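PDB 4RK0: LacI family sugar-binding transcriptional regulator from Enterococcus faecalis V583, which binds ribose between the two lobes of a periplasmic-binding-protein-like core and, as a LacI family member, probably regulates transcription by binding operator DNA. Local coordinates for residues Q121-E126 and F268-L273; Q127-M132 and L175-T180. All coordinates share one frame; numbering follows the deposited sequence.

Both contacts lie at the end of one lobe far from the chain's centre, each mixing buried and exposed residues. Contact 1 ties the turn between helix 109-122 and strand 127-132 to the C-terminal tail; contact 2 ties the start of that same strand to the loop leading into strand 181-184. Along the chain, contact 2 is nested inside the loop closed by contact 1. Side-chain N-H groups of Q123, R124 and H125 do much of the work in contact 1, whereas contact 2 rests on one backbone bond, a water and close packing. They meet where H125 ND1 and T180 OG1 lie 2.6 Å apart, probably hydrogen-bonded.

Contact 1. Residues Q121-E126 and F268-L273; sequences QEQRHE and FSTAPL
A Schellman motif ends helix 109-122 here, and three successive residues of its turn, Q123, R124 and H125, each bond the irregular C-terminal tail. R124 takes the C-prime position with positive phi (68°), its N returning to Q121 O. The turn presents Q123 O to L273 N in a straight, in-plane bond of 2.8 Å. The Q123 side chain, bent at chi2 (-74°), crosses the T270 side chain at about a right angle, so that NE2 reaches T270 OG1 at 3.0 Å, almost exactly in the amide plane; H119 NE2 also bonds this hydroxyl. On the other branch, Q123 OE1 packs against P272 CG at 3.3 Å. H125 points NE2 at A271 O, 3.0 Å away and nearly along the C=O axis, while L273 CB lies over one ring face, toward its rim. R124 lays a guanidinium face against P272 CB and gives a weak bond from NH1 to L273 O. Proline suits the tail position because its nitrogen needs no acceptor, and its ring offers carbon to both long side chains. With NE2 donating to A271 O and ND1 bonded to T180, the buried imidazole has both nitrogens engaged, which holds its rotation and is consistent with a proton on NE2.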
loop_
_atom_site.group_PDB
_atom_site.type_symbol
_atom_site.label_atom_id
_atom_site.label_comp_id
_atom_site.label_asym_id
_atom_site.label_seq_id
_atom_site.Cartn_x
_atom_site.Cartn_y
_atom_site.Cartn_z
ATOM N N GLN A 121 -11.990 -22.343 -17.790
ATOM C CA GLN A 121 -12.463 -23.316 -18.810
ATOM C C GLN A 121 -11.310 -24.015 -19.555
ATOM O O GLN A 121 -11.350 -25.237 -19.728
ATOM C CB GLN A 121 -13.394 -22.583 -19.805
ATOM C CG GLN A 121 -14.383 -23.438 -20.586
ATOM C CD GLN A 121 -15.266 -22.592 -21.503
ATOM O OE1 GLN A 121 -15.362 -21.369 -21.337
ATOM N NE2 GLN A 121 -15.909 -23.235 -22.468
ATOM N N GLU A 122 -10.329 -23.254 -20.057
ATOM C CA GLU A 122 -9.128 -23.849 -20.656
ATOM C C GLU A 122 -8.421 -24.869 -19.723
ATOM O O GLU A 122 -7.939 -25.890 -20.170
ATOM C CB GLU A 122 -8.144 -22.759 -21.077
ATOM C CG GLU A 122 -7.010 -23.244 -21.946
ATOM C CD GLU A 122 -5.817 -22.314 -21.906
ATOM O OE1 GLU A 122 -5.485 -21.749 -22.964
ATOM O OE2 GLU A 122 -5.215 -22.146 -20.818
ATOM N N GLN A 123 -8.440 -24.611 -18.427
ATOM C CA GLN A 123 -7.909 -25.543 -17.434
ATOM C C GLN A 123 -8.932 -26.598 -17.011
ATOM O O GLN A 123 -8.707 -27.363 -16.080
ATOM C CB GLN A 123 -7.432 -24.755 -16.218
ATOM C CG GLN A 123 -6.352 -23.716 -16.516
ATOM C CD GLN A 123 -4.980 -24.319 -16.786
ATOM O OE1 GLN A 123 -4.815 -25.208 -17.615
ATOM N NE2 GLN A 123 -3.991 -23.832 -16.079
ATOM N N ARG A 124 -10.077 -26.633 -17.689
ATOM C CA ARG A 124 -11.067 -27.708 -17.544
ATOM C C ARG A 124 -11.789 -27.771 -16.217
ATOM O O ARG A 124 -12.333 -28.820 -15.866
ATOM C CB ARG A 124 -10.435 -29.071 -17.793
ATOM C CG ARG A 124 -9.443 -29.067 -18.936
ATOM C CD ARG A 124 -9.318 -30.425 -19.620
ATOM N NE ARG A 124 -8.480 -31.333 -18.857
ATOM C CZ ARG A 124 -7.177 -31.542 -19.045
ATOM N NH1 ARG A 124 -6.547 -32.408 -18.255
ATOM N NH2 ARG A 124 -6.484 -30.899 -19.985
ATOM N N HIS A 125 -11.843 -26.667 -15.488
ATOM C CA HIS A 125 -12.627 -26.634 -14.255
ATOM C C HIS A 125 -14.109 -26.501 -14.562
ATOM O O HIS A 125 -14.493 -25.654 -15.350
ATOM C CB HIS A 125 -12.141 -25.512 -13.353
ATOM C CG HIS A 125 -10.762 -25.770 -12.858
ATOM N ND1 HIS A 125 -10.518 -26.544 -11.748
ATOM C CD2 HIS A 125 -9.557 -25.463 -13.383
ATOM C CE1 HIS A 125 -9.211 -26.680 -11.591
ATOM N NE2 HIS A 125 -8.604 -26.043 -12.573
ATOM N N GLU A 126 -14.922 -27.326 -13.903
ATOM C CA GLU A 126 -16.331 -27.446 -14.193
ATOM C C GLU A 126 -17.183 -26.958 -13.039
ATOM O O GLU A 126 -18.369 -26.629 -13.218
ATOM C CB GLU A 126 -16.659 -28.927 -14.535
ATOM C CG GLU A 126 -15.796 -29.575 -15.618
ATOM C CD GLU A 126 -16.143 -31.041 -15.878
ATOM O OE1 GLU A 126 -16.750 -31.690 -15.001
ATOM O OE2 GLU A 126 -15.806 -31.558 -16.971
ATOM N N PHE A 268 1.294 -19.175 -11.965
ATOM C CA PHE A 268 1.436 -20.542 -11.539
ATOM C C PHE A 268 0.375 -21.008 -10.579
ATOM O O PHE A 268 0.466 -22.105 -10.006
ATOM C CB PHE A 268 2.874 -20.772 -11.026
ATOM C CG PHE A 268 3.886 -20.727 -12.126
ATOM C CD1 PHE A 268 4.098 -21.843 -12.936
ATOM C CD2 PHE A 268 4.559 -19.551 -12.436
ATOM C CE1 PHE A 268 5.000 -21.803 -13.988
ATOM C CE2 PHE A 268 5.467 -19.504 -13.498
ATOM C CZ PHE A 268 5.687 -20.632 -14.270
ATOM N N SER A 269 -0.700 -20.248 -10.455
ATOM C CA SER A 269 -1.713 -20.602 -9.459
ATOM C C SER A 269 -2.916 -21.390 -10.002
ATOM O O SER A 269 -3.822 -21.688 -9.267
ATOM C CB SER A 269 -2.177 -19.323 -8.735
ATOM O OG SER A 269 -2.936 -18.495 -9.592
ATOM N N THR A 270 -2.910 -21.704 -11.287
ATOM C CA THR A 270 -3.884 -22.642 -11.844
ATOM C C THR A 270 -3.226 -23.817 -12.530
ATOM O O THR A 270 -2.080 -23.742 -12.960
ATOM C CB THR A 270 -4.811 -21.941 -12.876
ATOM O OG1 THR A 270 -4.077 -21.633 -14.073
ATOM C CG2 THR A 270 -5.392 -20.654 -12.299
ATOM N N ALA A 271 -3.981 -24.905 -12.658
ATOM C CA ALA A 271 -3.529 -26.055 -13.389
ATOM C C ALA A 271 -4.700 -26.830 -13.989
ATOM O O ALA A 271 -5.818 -26.765 -13.484
ATOM C CB ALA A 271 -2.686 -26.983 -12.493
ATOM N N PRO A 272 -4.439 -27.587 -15.067
ATOM C CA PRO A 272 -5.572 -28.324 -15.648
ATOM C C PRO A 272 -6.115 -29.352 -14.699
ATOM O O PRO A 272 -5.360 -30.061 -14.020
ATOM C CB PRO A 272 -4.997 -28.954 -16.933
ATOM C CG PRO A 272 -3.703 -28.288 -17.191
ATOM C CD PRO A 272 -3.240 -27.618 -15.920
ATOM N N LEU A 273 -7.431 -29.435 -14.609
ATOM C CA LEU A 273 -8.030 -30.476 -13.783
ATOM C C LEU A 273 -7.668 -31.834 -14.377
ATOM O O LEU A 273 -7.887 -32.071 -15.571
ATOM C CB LEU A 273 -9.546 -30.350 -13.718
ATOM C CG LEU A 273 -10.247 -30.281 -12.362
ATOM C CD1 LEU A 273 -11.636 -30.873 -12.537
ATOM C CD2 LEU A 273 -9.487 -30.977 -11.235
#

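Contact 2. Residues Q127-M132 and L175-T180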
loop_
_atom_site.group_PDB
_atom_site.type_symbol
_atom_site.label_atom_id
_atom_site.label_comp_id
_atom_site.label_asym_id
_atom_site.label_seq_id
_atom_site.Cartn_x
_atom_site.Cartn_y
_atom_site.Cartn_z
ATOM N N GLN A 127 -16.586 -26.922 -11.849
ATOM C CA GLN A 127 -17.239 -26.393 -10.667
ATOM C C GLN A 127 -16.331 -25.355 -10.069
ATOM O O GLN A 127 -15.215 -25.675 -9.636
ATOM C CB GLN A 127 -17.500 -27.501 -9.658
ATOM C CG GLN A 127 -18.294 -28.660 -10.252
ATOM C CD GLN A 127 -18.619 -29.726 -9.229
ATOM O OE1 GLN A 127 -18.070 -30.823 -9.271
ATOM N NE2 GLN A 127 -19.511 -29.407 -8.302
ATOM N N VAL A 128 -16.791 -24.121 -10.098
ATOM C CA VAL A 128 -16.006 -22.994 -9.605
ATOM C C VAL A 128 -16.757 -22.132 -8.626
ATOM O O VAL A 128 -17.982 -22.125 -8.575
ATOM C CB VAL A 128 -15.529 -22.089 -10.744
ATOM C CG1 VAL A 128 -14.666 -22.858 -11.721
ATOM C CG2 VAL A 128 -16.721 -21.437 -11.452
ATOM N N ILE A 129 -15.981 -21.381 -7.856
ATOM C CA ILE A 129 -16.497 -20.464 -6.880
ATOM C C ILE A 129 -16.036 -19.088 -7.279
ATOM O O ILE A 129 -14.886 -18.919 -7.678
ATOM C CB ILE A 129 -15.921 -20.732 -5.472
ATOM C CG1 ILE A 129 -16.209 -22.146 -4.979
ATOM C CG2 ILE A 129 -16.434 -19.681 -4.520
ATOM C CD1 ILE A 129 -17.589 -22.320 -4.404
ATOM N N VAL A 130 -16.917 -18.108 -7.154
ATOM C CA VAL A 130 -16.536 -16.717 -7.275
ATOM C C VAL A 130 -16.638 -16.106 -5.896
ATOM O O VAL A 130 -17.681 -16.202 -5.238
ATOM C CB VAL A 130 -17.438 -15.935 -8.253
ATOM C CG1 VAL A 130 -16.985 -14.479 -8.323
ATOM C CG2 VAL A 130 -17.411 -16.564 -9.627
ATOM N N VAL A 131 -15.552 -15.495 -5.425
ATOM C CA VAL A 131 -15.530 -14.946 -4.078
ATOM C C VAL A 131 -15.524 -13.441 -4.207
ATOM O O VAL A 131 -14.604 -12.843 -4.827
ATOM C CB VAL A 131 -14.268 -15.394 -3.287
ATOM C CG1 VAL A 131 -14.286 -14.815 -1.883
ATOM C CG2 VAL A 131 -14.154 -16.896 -3.224
ATOM N N MET A 132 -16.536 -12.809 -3.622
ATOM C CA MET A 132 -16.751 -11.361 -3.828
ATOM C C MET A 132 -17.544 -10.719 -2.699
ATOM O O MET A 132 -18.147 -11.436 -1.929
ATOM C CB MET A 132 -17.466 -11.166 -5.169
ATOM C CG MET A 132 -18.929 -11.606 -5.240
ATOM S SD MET A 132 -19.484 -11.477 -6.979
ATOM C CE MET A 132 -19.504 -9.709 -7.210
ATOM N N LEU A 175 -14.090 -25.063 1.586
ATOM C CA LEU A 175 -13.692 -26.427 1.868
ATOM C C LEU A 175 -14.867 -27.399 1.979
ATOM O O LEU A 175 -14.681 -28.597 1.822
ATOM C CB LEU A 175 -12.843 -26.457 3.126
ATOM C CG LEU A 175 -11.502 -25.733 3.023
ATOM C CD1 LEU A 175 -10.853 -25.810 4.400
ATOM C CD2 LEU A 175 -10.596 -26.305 1.929
ATOM N N LYS A 176 -16.070 -26.883 2.219
ATOM C CA LYS A 176 -17.277 -27.701 2.238
ATOM C C LYS A 176 -17.829 -28.006 0.843
ATOM O O LYS A 176 -18.721 -28.820 0.727
ATOM C CB LYS A 176 -18.368 -27.018 3.072
ATOM C CG LYS A 176 -18.138 -27.070 4.573
ATOM C CD LYS A 176 -19.251 -26.335 5.305
ATOM C CE LYS A 176 -19.195 -26.558 6.805
ATOM N NZ LYS A 176 -18.058 -25.829 7.425
ATOM N N THR A 177 -17.298 -27.376 -0.205
ATOM C CA THR A 177 -17.872 -27.482 -1.561
ATOM C C THR A 177 -17.096 -28.498 -2.381
ATOM O O THR A 177 -16.034 -28.950 -1.957
ATOM C CB THR A 177 -17.801 -26.141 -2.340
ATOM O OG1 THR A 177 -16.439 -25.890 -2.742
ATOM C CG2 THR A 177 -18.284 -24.958 -1.521
ATOM N N GLU A 178 -17.624 -28.821 -3.571
ATOM C CA GLU A 178 -16.972 -29.700 -4.555
ATOM C C GLU A 178 -16.161 -28.938 -5.618
ATOM O O GLU A 178 -15.676 -29.534 -6.593
ATOM C CB GLU A 178 -18.042 -30.519 -5.296
ATOM C CG GLU A 178 -18.804 -31.510 -4.437
ATOM C CD GLU A 178 -18.282 -32.916 -4.599
ATOM O OE1 GLU A 178 -19.080 -33.809 -4.957
ATOM O OE2 GLU A 178 -17.070 -33.116 -4.389
ATOM N N SER A 179 -16.040 -27.627 -5.444
ATOM C CA SER A 179 -15.366 -26.777 -6.425
ATOM C C SER A 179 -13.848 -27.023 -6.511
ATOM O O SER A 179 -13.210 -27.484 -5.550
ATOM C CB SER A 179 -15.659 -25.314 -6.118
ATOM O OG SER A 179 -17.021 -24.982 -6.349
ATOM N N THR A 180 -13.280 -26.739 -7.677
ATOM C CA THR A 180 -11.875 -26.985 -7.951
ATOM C C THR A 180 -11.132 -25.723 -8.374
ATOM O O THR A 180 -9.910 -25.690 -8.367
ATOM C CB THR A 180 -11.758 -28.054 -9.060
ATOM O OG1 THR A 180 -12.412 -27.581 -10.264
ATOM C CG2 THR A 180 -12.429 -29.329 -8.588
HETATM O O HOH W 1 -14.220 -28.806 -11.874
#
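The parallel sheet of this lobe is entered here, where the first residues of strand 127-132 meet the loop that delivers the chain from helix 164-175 into the neighbouring strand 181-184. The joining bond is T180 N to Q127 O, 3.0 Å and nearly straight at 170°, with the donor in the carbonyl plane; I129 continues the pairing with G181 and F183. S179 CA also brings its hydrogen to Q127 O. A water accepts from Q127 N at 3.0 Å and hydrogen-bonds T180 OG1, bridging the two segments beside the direct bond. Threonine suits this place: its hydroxyl, set between its own backbone N and carbonyl carbon (chi1 60°), meets the water and also H125 ND1. S179 OG lies against CG1 and CD1 of I129, and S179 CB comes to 3.4 Å from I129 CG1, tighter than usual for two carbons. Serine's short side chain lets both its atoms lie directly against the branched isoleucine, whose CD1 goes on to meet T177 CG2 at 4.0 Å. T177 shapes the approach as an ST turn, OG1 accepting from S179 N at 3.2 Å and bonding I174 O as well. At the outer margin the extended Q127 side chain lies alongside E178, both pointing the same way, with NE2 against E178 CB at 3.5 Å and the amide and carboxylate planes 70° apart. The T180 N to Q127 O bond thus joins the entry of strand 181-184 to the start of strand 127-132, while the water takes the Q127 N-H and the T177 hydroxyl takes the S179 N-H.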